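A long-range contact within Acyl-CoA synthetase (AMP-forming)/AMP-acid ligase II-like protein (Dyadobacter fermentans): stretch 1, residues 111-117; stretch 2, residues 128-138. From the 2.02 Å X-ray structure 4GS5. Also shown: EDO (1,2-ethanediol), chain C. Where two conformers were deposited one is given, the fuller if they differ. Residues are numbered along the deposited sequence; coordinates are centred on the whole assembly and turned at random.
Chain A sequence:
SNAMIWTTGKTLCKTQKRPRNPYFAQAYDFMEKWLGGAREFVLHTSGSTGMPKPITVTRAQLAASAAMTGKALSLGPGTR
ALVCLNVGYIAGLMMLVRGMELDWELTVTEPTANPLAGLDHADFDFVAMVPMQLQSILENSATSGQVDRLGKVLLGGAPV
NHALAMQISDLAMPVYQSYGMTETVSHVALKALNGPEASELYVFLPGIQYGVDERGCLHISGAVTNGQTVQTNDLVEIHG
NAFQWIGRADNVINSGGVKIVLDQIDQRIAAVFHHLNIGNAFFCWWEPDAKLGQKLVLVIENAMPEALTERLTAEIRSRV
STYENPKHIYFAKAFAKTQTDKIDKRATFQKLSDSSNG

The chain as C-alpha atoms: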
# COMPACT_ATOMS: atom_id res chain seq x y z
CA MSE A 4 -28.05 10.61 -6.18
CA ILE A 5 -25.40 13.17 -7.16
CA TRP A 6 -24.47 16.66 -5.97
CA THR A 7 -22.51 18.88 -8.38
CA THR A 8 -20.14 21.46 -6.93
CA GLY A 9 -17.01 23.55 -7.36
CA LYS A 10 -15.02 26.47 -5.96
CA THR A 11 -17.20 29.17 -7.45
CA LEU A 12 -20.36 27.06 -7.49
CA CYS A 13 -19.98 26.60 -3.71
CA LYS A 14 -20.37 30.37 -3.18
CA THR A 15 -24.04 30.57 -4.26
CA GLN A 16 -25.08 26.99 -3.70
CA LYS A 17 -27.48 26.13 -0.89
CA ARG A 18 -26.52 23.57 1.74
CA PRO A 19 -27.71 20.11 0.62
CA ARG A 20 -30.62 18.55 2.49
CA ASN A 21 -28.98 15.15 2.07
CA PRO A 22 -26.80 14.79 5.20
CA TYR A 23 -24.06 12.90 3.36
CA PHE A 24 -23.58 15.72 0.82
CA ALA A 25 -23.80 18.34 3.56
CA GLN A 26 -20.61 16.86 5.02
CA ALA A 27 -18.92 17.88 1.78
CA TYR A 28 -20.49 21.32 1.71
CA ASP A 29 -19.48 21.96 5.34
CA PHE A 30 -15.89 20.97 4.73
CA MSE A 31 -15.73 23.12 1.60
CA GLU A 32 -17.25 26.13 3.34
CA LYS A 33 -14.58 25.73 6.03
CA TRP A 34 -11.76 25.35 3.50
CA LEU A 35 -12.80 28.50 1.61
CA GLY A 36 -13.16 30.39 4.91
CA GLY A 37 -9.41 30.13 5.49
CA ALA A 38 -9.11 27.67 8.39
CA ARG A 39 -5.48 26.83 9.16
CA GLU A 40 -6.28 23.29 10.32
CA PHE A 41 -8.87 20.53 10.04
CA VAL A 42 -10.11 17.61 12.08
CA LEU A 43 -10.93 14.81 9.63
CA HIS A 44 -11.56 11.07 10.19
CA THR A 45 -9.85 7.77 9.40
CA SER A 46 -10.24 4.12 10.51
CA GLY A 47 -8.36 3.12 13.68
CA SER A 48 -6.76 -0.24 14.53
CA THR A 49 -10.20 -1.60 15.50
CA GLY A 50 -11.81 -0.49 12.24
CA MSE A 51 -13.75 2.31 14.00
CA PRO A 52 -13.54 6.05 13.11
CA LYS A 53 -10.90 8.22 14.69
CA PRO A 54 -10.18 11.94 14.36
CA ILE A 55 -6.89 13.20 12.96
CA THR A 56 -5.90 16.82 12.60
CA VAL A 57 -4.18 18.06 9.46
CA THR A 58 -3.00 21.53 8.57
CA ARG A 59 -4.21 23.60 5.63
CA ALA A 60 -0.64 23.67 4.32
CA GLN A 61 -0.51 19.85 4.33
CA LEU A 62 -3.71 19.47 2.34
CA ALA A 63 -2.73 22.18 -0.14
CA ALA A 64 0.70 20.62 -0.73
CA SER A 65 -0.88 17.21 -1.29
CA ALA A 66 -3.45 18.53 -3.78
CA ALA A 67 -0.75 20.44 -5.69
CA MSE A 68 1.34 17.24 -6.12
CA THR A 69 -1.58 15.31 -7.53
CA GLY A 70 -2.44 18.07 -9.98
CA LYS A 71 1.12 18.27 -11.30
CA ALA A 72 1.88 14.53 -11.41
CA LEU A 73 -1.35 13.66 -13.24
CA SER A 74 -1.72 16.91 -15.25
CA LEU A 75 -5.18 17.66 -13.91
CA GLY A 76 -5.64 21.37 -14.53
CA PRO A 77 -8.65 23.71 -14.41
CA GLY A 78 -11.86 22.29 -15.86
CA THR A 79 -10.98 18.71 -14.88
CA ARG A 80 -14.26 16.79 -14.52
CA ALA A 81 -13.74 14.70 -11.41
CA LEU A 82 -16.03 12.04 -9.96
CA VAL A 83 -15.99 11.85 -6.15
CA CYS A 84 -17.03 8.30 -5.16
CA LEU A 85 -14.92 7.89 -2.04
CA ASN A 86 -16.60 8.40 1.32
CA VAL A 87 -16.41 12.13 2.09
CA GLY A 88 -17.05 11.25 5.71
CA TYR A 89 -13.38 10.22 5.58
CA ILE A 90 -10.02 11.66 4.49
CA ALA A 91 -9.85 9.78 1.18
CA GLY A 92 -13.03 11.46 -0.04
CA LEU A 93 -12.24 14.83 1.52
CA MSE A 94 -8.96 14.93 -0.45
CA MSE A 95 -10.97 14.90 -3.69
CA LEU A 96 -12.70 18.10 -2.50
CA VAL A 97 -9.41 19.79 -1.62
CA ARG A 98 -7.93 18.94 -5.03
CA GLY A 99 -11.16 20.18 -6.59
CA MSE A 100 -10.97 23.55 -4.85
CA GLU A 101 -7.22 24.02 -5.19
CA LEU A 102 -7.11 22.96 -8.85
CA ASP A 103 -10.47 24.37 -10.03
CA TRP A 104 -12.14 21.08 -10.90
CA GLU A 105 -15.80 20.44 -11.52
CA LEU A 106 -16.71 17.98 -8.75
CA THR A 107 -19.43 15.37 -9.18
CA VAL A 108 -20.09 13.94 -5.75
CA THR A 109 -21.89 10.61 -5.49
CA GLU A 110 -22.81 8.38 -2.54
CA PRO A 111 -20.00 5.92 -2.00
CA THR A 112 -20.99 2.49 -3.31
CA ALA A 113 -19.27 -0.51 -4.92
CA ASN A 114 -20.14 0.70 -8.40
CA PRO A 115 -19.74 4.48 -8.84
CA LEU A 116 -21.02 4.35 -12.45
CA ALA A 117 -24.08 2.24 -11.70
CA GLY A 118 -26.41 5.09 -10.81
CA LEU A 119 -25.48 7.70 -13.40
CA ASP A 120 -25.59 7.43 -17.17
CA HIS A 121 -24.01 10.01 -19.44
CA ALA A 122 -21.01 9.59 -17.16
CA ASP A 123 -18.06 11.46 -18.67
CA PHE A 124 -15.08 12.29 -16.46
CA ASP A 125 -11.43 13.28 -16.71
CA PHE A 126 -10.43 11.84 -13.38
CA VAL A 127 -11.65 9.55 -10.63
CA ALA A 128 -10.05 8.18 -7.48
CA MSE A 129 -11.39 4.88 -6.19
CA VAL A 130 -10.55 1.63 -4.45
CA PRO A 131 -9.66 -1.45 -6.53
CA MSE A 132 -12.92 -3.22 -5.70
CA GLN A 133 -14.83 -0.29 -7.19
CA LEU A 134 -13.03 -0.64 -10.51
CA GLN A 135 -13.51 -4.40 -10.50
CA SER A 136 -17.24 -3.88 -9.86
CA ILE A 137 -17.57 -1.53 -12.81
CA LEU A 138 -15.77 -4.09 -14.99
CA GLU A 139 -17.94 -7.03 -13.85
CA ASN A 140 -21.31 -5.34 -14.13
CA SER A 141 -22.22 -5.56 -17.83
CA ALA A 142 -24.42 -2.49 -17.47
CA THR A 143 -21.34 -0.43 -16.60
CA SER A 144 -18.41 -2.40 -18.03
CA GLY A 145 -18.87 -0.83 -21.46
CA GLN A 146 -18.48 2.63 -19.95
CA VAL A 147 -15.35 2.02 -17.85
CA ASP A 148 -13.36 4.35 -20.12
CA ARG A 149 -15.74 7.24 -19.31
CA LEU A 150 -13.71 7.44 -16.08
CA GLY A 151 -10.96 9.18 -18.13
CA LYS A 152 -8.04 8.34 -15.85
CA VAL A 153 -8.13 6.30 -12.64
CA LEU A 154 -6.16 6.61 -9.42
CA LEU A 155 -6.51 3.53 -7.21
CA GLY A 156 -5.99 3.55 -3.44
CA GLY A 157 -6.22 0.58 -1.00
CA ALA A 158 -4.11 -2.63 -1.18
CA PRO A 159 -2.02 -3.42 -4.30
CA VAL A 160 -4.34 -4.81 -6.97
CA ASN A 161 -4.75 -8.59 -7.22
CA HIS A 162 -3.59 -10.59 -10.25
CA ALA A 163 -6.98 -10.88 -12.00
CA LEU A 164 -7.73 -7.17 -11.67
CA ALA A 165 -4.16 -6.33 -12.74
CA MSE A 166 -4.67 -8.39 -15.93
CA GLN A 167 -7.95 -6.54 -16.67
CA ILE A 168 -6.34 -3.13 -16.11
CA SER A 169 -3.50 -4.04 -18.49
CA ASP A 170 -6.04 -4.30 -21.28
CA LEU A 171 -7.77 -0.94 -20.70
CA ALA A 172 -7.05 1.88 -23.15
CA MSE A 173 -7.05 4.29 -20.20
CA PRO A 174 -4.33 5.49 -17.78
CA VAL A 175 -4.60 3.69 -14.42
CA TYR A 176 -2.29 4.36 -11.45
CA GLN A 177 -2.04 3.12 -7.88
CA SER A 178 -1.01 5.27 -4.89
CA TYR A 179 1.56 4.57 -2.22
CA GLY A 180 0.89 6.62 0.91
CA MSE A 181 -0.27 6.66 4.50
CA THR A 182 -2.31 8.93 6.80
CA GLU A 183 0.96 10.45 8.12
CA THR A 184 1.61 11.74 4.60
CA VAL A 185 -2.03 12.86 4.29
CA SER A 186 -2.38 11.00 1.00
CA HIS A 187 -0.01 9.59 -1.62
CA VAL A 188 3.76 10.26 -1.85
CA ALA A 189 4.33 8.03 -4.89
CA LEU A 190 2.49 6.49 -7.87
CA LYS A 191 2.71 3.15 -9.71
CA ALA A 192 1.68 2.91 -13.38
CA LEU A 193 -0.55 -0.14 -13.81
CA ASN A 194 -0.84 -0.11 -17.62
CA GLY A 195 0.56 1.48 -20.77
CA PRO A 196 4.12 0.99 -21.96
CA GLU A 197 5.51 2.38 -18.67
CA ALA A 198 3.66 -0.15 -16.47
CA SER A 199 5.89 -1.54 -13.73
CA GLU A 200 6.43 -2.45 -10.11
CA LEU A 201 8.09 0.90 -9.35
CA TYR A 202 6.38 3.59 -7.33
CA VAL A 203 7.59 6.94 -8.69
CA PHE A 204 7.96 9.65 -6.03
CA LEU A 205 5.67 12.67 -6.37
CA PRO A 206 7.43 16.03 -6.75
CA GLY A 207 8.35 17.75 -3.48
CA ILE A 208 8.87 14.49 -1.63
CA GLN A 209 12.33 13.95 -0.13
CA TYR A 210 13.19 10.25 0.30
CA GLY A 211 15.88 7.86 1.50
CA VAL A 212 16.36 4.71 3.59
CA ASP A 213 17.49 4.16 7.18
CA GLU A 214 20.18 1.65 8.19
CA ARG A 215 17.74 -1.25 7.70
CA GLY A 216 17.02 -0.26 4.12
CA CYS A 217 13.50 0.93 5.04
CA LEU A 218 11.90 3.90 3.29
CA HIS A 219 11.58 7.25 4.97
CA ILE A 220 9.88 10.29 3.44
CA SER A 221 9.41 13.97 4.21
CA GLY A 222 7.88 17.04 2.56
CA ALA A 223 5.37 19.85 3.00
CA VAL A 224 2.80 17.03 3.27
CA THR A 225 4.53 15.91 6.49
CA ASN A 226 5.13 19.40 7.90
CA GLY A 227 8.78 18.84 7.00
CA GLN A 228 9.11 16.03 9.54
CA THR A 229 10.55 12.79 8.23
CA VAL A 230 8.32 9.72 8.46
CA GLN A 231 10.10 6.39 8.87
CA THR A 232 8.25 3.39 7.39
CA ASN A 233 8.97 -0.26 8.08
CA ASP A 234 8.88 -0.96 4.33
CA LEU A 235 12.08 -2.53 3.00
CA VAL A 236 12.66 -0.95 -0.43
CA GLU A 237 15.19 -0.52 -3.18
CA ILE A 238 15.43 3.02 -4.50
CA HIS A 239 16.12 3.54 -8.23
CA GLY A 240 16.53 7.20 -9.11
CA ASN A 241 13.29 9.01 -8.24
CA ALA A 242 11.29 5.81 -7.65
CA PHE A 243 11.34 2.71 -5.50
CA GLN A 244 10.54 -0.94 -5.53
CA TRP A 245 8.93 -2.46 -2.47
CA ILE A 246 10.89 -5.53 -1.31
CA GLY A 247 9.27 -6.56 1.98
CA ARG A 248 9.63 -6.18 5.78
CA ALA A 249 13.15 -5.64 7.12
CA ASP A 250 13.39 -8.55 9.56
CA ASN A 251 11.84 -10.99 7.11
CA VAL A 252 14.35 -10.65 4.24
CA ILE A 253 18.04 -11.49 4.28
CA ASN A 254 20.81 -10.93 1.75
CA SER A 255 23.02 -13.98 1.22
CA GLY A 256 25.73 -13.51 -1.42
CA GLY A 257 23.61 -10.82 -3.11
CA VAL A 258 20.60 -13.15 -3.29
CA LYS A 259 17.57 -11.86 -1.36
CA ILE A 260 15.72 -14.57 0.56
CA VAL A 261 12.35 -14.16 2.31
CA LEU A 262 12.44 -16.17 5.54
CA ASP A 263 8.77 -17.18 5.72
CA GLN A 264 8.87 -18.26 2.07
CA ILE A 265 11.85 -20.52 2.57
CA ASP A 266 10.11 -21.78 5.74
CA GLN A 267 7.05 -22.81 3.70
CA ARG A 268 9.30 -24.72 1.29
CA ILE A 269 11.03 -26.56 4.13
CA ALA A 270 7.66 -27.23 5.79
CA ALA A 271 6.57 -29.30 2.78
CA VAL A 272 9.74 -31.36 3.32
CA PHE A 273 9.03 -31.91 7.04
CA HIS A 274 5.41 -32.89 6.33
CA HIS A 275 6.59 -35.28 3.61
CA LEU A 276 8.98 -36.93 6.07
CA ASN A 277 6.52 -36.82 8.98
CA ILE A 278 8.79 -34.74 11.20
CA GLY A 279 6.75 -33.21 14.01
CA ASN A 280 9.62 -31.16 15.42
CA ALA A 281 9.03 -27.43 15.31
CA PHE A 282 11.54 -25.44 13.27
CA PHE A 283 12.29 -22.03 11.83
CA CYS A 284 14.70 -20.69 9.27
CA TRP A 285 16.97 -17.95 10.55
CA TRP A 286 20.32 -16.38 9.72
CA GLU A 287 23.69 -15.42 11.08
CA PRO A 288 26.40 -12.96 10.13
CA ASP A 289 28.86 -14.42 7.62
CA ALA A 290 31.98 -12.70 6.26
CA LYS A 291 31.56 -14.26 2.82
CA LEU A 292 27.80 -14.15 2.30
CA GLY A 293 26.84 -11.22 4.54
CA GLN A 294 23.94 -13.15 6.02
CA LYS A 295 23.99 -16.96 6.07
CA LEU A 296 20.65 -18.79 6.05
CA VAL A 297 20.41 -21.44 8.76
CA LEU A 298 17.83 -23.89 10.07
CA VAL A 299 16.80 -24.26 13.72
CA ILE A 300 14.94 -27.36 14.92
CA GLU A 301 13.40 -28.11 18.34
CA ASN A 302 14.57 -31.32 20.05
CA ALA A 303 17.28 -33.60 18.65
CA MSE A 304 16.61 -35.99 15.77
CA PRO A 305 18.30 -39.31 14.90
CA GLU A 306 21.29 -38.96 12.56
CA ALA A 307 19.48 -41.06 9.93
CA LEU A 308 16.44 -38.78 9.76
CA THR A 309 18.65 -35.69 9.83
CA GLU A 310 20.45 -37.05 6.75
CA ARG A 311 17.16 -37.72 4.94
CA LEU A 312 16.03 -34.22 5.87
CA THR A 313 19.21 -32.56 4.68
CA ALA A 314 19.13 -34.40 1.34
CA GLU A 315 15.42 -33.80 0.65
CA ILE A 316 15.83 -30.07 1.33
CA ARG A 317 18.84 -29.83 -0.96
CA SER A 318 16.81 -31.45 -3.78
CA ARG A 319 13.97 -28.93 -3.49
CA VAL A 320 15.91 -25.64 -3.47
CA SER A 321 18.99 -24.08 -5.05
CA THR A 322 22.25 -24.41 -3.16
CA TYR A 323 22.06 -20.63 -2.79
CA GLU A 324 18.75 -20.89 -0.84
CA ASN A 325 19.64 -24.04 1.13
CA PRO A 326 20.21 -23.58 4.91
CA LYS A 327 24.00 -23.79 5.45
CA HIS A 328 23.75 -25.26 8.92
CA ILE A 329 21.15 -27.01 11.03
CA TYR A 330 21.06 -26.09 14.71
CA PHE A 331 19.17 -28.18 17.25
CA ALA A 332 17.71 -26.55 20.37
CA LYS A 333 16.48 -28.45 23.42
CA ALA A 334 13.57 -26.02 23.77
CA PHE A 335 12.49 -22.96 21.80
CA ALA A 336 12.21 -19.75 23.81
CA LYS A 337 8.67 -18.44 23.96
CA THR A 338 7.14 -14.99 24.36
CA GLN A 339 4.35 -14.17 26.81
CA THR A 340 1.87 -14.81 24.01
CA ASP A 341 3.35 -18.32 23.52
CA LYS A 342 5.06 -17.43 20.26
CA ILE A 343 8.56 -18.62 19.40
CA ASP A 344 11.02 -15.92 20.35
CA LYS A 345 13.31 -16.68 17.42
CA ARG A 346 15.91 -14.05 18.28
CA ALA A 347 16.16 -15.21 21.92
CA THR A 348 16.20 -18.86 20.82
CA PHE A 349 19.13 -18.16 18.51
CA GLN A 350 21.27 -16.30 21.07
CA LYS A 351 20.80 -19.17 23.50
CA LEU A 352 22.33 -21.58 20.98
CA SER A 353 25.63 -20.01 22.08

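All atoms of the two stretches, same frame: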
# COMPACT_ATOMS: atom_id res chain seq x y z
N PRO A 111 -21.01 6.95 -1.77
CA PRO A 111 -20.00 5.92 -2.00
C PRO A 111 -20.67 4.56 -2.04
O PRO A 111 -21.41 4.20 -1.11
CB PRO A 111 -19.09 6.06 -0.78
CG PRO A 111 -20.01 6.53 0.31
CD PRO A 111 -21.07 7.37 -0.36
N THR A 112 -20.46 3.83 -3.13
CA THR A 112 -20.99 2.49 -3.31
C THR A 112 -19.94 1.68 -4.06
O THR A 112 -18.91 2.22 -4.46
CB THR A 112 -22.27 2.48 -4.16
OG1 THR A 112 -21.98 3.03 -5.45
CG2 THR A 112 -23.35 3.29 -3.51
N ALA A 113 -20.22 0.40 -4.27
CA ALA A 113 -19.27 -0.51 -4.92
C ALA A 113 -19.11 -0.17 -6.39
O ALA A 113 -18.04 -0.39 -6.99
CB ALA A 113 -19.71 -1.95 -4.75
N ASN A 114 -20.17 0.35 -6.99
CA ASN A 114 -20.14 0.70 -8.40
C ASN A 114 -20.53 2.15 -8.62
O ASN A 114 -21.72 2.47 -8.72
CB ASN A 114 -21.05 -0.22 -9.21
CG ASN A 114 -20.83 -0.08 -10.72
OD1 ASN A 114 -20.53 1.02 -11.22
ND2 ASN A 114 -20.96 -1.19 -11.44
N PRO A 115 -19.53 3.04 -8.68
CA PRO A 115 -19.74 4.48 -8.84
C PRO A 115 -20.42 4.88 -10.15
O PRO A 115 -20.95 5.99 -10.23
CB PRO A 115 -18.31 5.05 -8.79
CG PRO A 115 -17.42 3.88 -9.03
CD PRO A 115 -18.12 2.70 -8.48
N LEU A 116 -20.40 4.02 -11.16
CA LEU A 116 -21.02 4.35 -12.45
C LEU A 116 -22.45 3.82 -12.54
O LEU A 116 -23.20 4.20 -13.44
CB LEU A 116 -20.20 3.78 -13.61
CG LEU A 116 -18.88 4.47 -13.95
CD1 LEU A 116 -18.36 3.92 -15.28
CD2 LEU A 116 -19.06 5.98 -14.02
N ALA A 117 -22.81 2.96 -11.61
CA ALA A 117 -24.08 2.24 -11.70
C ALA A 117 -25.28 3.16 -11.75
O ALA A 117 -26.23 2.92 -12.50
CB ALA A 117 -24.22 1.23 -10.56
N ALA A 128 -10.84 8.98 -8.41
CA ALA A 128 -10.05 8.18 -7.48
C ALA A 128 -10.98 7.15 -6.86
O ALA A 128 -12.11 7.47 -6.51
CB ALA A 128 -9.41 9.04 -6.40
N MSE A 129 -10.53 5.91 -6.74
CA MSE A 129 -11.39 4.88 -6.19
C MSE A 129 -10.58 3.75 -5.61
O MSE A 129 -9.35 3.76 -5.71
CB MSE A 129 -12.37 4.39 -7.27
CG MSE A 129 -11.75 3.65 -8.43
SE MSE A 129 -13.11 3.14 -9.79
CE MSE A 129 -13.86 4.88 -10.14
N VAL A 130 -11.25 2.81 -4.95
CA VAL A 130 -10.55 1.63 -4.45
C VAL A 130 -10.66 0.55 -5.51
O VAL A 130 -11.54 0.61 -6.37
CB VAL A 130 -11.08 1.12 -3.08
CG1 VAL A 130 -10.85 2.18 -2.00
CG2 VAL A 130 -12.55 0.71 -3.16
N PRO A 131 -9.74 -0.42 -5.48
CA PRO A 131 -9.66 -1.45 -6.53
C PRO A 131 -10.97 -2.21 -6.71
O PRO A 131 -11.35 -2.51 -7.84
CB PRO A 131 -8.58 -2.40 -5.99
CG PRO A 131 -7.67 -1.49 -5.21
CD PRO A 131 -8.61 -0.49 -4.55
N MSE A 132 -11.66 -2.53 -5.61
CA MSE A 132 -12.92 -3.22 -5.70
C MSE A 132 -13.96 -2.42 -6.49
O MSE A 132 -14.83 -3.00 -7.15
CB MSE A 132 -13.47 -3.53 -4.32
CG MSE A 132 -14.39 -4.70 -4.33
SE MSE A 132 -14.72 -5.35 -2.54
CE MSE A 132 -13.20 -6.54 -2.31
N GLN A 133 -13.89 -1.10 -6.41
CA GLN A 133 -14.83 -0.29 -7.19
C GLN A 133 -14.58 -0.42 -8.68
O GLN A 133 -15.53 -0.45 -9.47
CB GLN A 133 -14.79 1.18 -6.76
CG GLN A 133 -15.54 1.43 -5.44
CD GLN A 133 -15.35 2.85 -4.95
OE1 GLN A 133 -14.23 3.35 -4.92
NE2 GLN A 133 -16.44 3.50 -4.58
N LEU A 134 -13.32 -0.50 -9.08
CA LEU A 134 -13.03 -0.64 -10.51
C LEU A 134 -13.41 -2.04 -10.97
O LEU A 134 -13.92 -2.23 -12.07
CB LEU A 134 -11.55 -0.38 -10.80
CG LEU A 134 -11.12 -0.53 -12.26
CD1 LEU A 134 -11.94 0.40 -13.14
CD2 LEU A 134 -9.62 -0.24 -12.38
N GLN A 135 -13.17 -3.03 -10.14
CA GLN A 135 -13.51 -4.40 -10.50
C GLN A 135 -15.02 -4.54 -10.66
O GLN A 135 -15.49 -5.29 -11.52
CB GLN A 135 -12.98 -5.39 -9.46
CG GLN A 135 -12.83 -6.83 -9.97
CD GLN A 135 -14.09 -7.66 -9.82
OE1 GLN A 135 -15.03 -7.27 -9.13
NE2 GLN A 135 -14.10 -8.84 -10.44
N SER A 136 -15.77 -3.82 -9.83
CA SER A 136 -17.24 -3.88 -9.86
C SER A 136 -17.77 -3.30 -11.16
O SER A 136 -18.66 -3.86 -11.78
CB SER A 136 -17.86 -3.10 -8.69
OG SER A 136 -17.82 -3.83 -7.49
N ILE A 137 -17.23 -2.15 -11.54
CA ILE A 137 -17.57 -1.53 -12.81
C ILE A 137 -17.31 -2.49 -13.97
O ILE A 137 -18.13 -2.62 -14.87
CB ILE A 137 -16.77 -0.25 -13.03
CG1 ILE A 137 -17.26 0.86 -12.09
CG2 ILE A 137 -16.85 0.18 -14.50
CD1 ILE A 137 -16.36 2.08 -12.08
N LEU A 138 -16.16 -3.16 -13.93
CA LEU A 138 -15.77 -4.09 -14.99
C LEU A 138 -16.60 -5.37 -15.04
O LEU A 138 -16.71 -6.00 -16.10
CB LEU A 138 -14.29 -4.44 -14.84
CG LEU A 138 -13.34 -3.28 -15.12
CD1 LEU A 138 -11.95 -3.57 -14.57
CD2 LEU A 138 -13.30 -3.01 -16.63
C1 EDO C . -9.34 -4.48 -2.21
O1 EDO C . -9.90 -5.30 -3.25
C2 EDO C . -9.39 -3.00 -2.58
O2 EDO C . -10.74 -2.51 -2.68

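The contact sets an irregular segment against the first turns of a helix. Stretch 2 leaves a strand at Met 129, turns at Val 130, which occupies the N-cap position, and runs as a helix from Pro 131 onward. Stretch 1 is loop as far as Asn 114 and then closes into a type I beta turn from Asn 114 to Ala 117, held by the bond from Ala 117 N to Asn 114 O (3.1 Å). The backbones come closest where Ala 113 passes Gln 133, with CA atoms 5.0 Å apart, and the two stretches together bury 373 Å².

So close an approach is possible because little side chain lies between the chains. The CB of Ala 113 points sideways, and its carbonyl meets the helix surface directly: Ala 113 O lies 3.2 Å from Gln 133 CA, in a CA-H...O contact with an angle of 151° at the hydrogen, and also 3.2 Å from Ser 136 CB. The oxygen is thus a small bump set between residues one helical turn apart. Serine suits this place because it is short, and its hydroxyl is turned back on its own helix, where Ser 136 OG donates to Met 132 O at 3.1 Å.

Gln 133 does the polar work. Its amide nitrogen gives the one hydrogen bond between the stretches, from Gln 133 NE2 to Thr 112 O, 2.8 Å long and nearly straight at 173°. The other end of the same amide faces home: Val 130 N donates to Gln 133 OE1 at 3.0 Å, tying the side chain to the start of its helix. A glutamine is both long enough to reach the loop carbonyl and able to donate and accept at once, so a single planar group joins the helix start to the loop.

Beyond this polar patch the contact becomes greasy. Pro 115 points toward the helix, and its compact ring is the chief bump on stretch 1. It fits a hollow lined by Met 129, Gln 133 and Ile 137: Pro 115 CG is 3.9 Å from Met 129 CE, the methyl of a selenomethionine, and 3.7 Å from Ile 137 CD1, while Pro 115 CD lies 4.0 Å from Gln 133 CB. The glutamine therefore lends its aliphatic portion to the hollow while its amide bonds elsewhere. Ile 137, in the m, t rotamer, extends its tip into the contact, and Leu 116 meets the same methyl, with Leu 116 CG 3.9 Å from Ile 137 CD1. Proline and leucine thus both pack against one isoleucine tip.

Asn 114 borders this apolar cluster. Its side chain points sideways at CB, but its end comes nearer the helix, with Asn 114 OD1 3.4 Å from Ile 137 CG1. Asn 114 OD1 is also engaged within the turn, accepting from Leu 116 N at 3.0 Å, so asparagine steadies the turn that presents Pro 115 and Leu 116 to the helix.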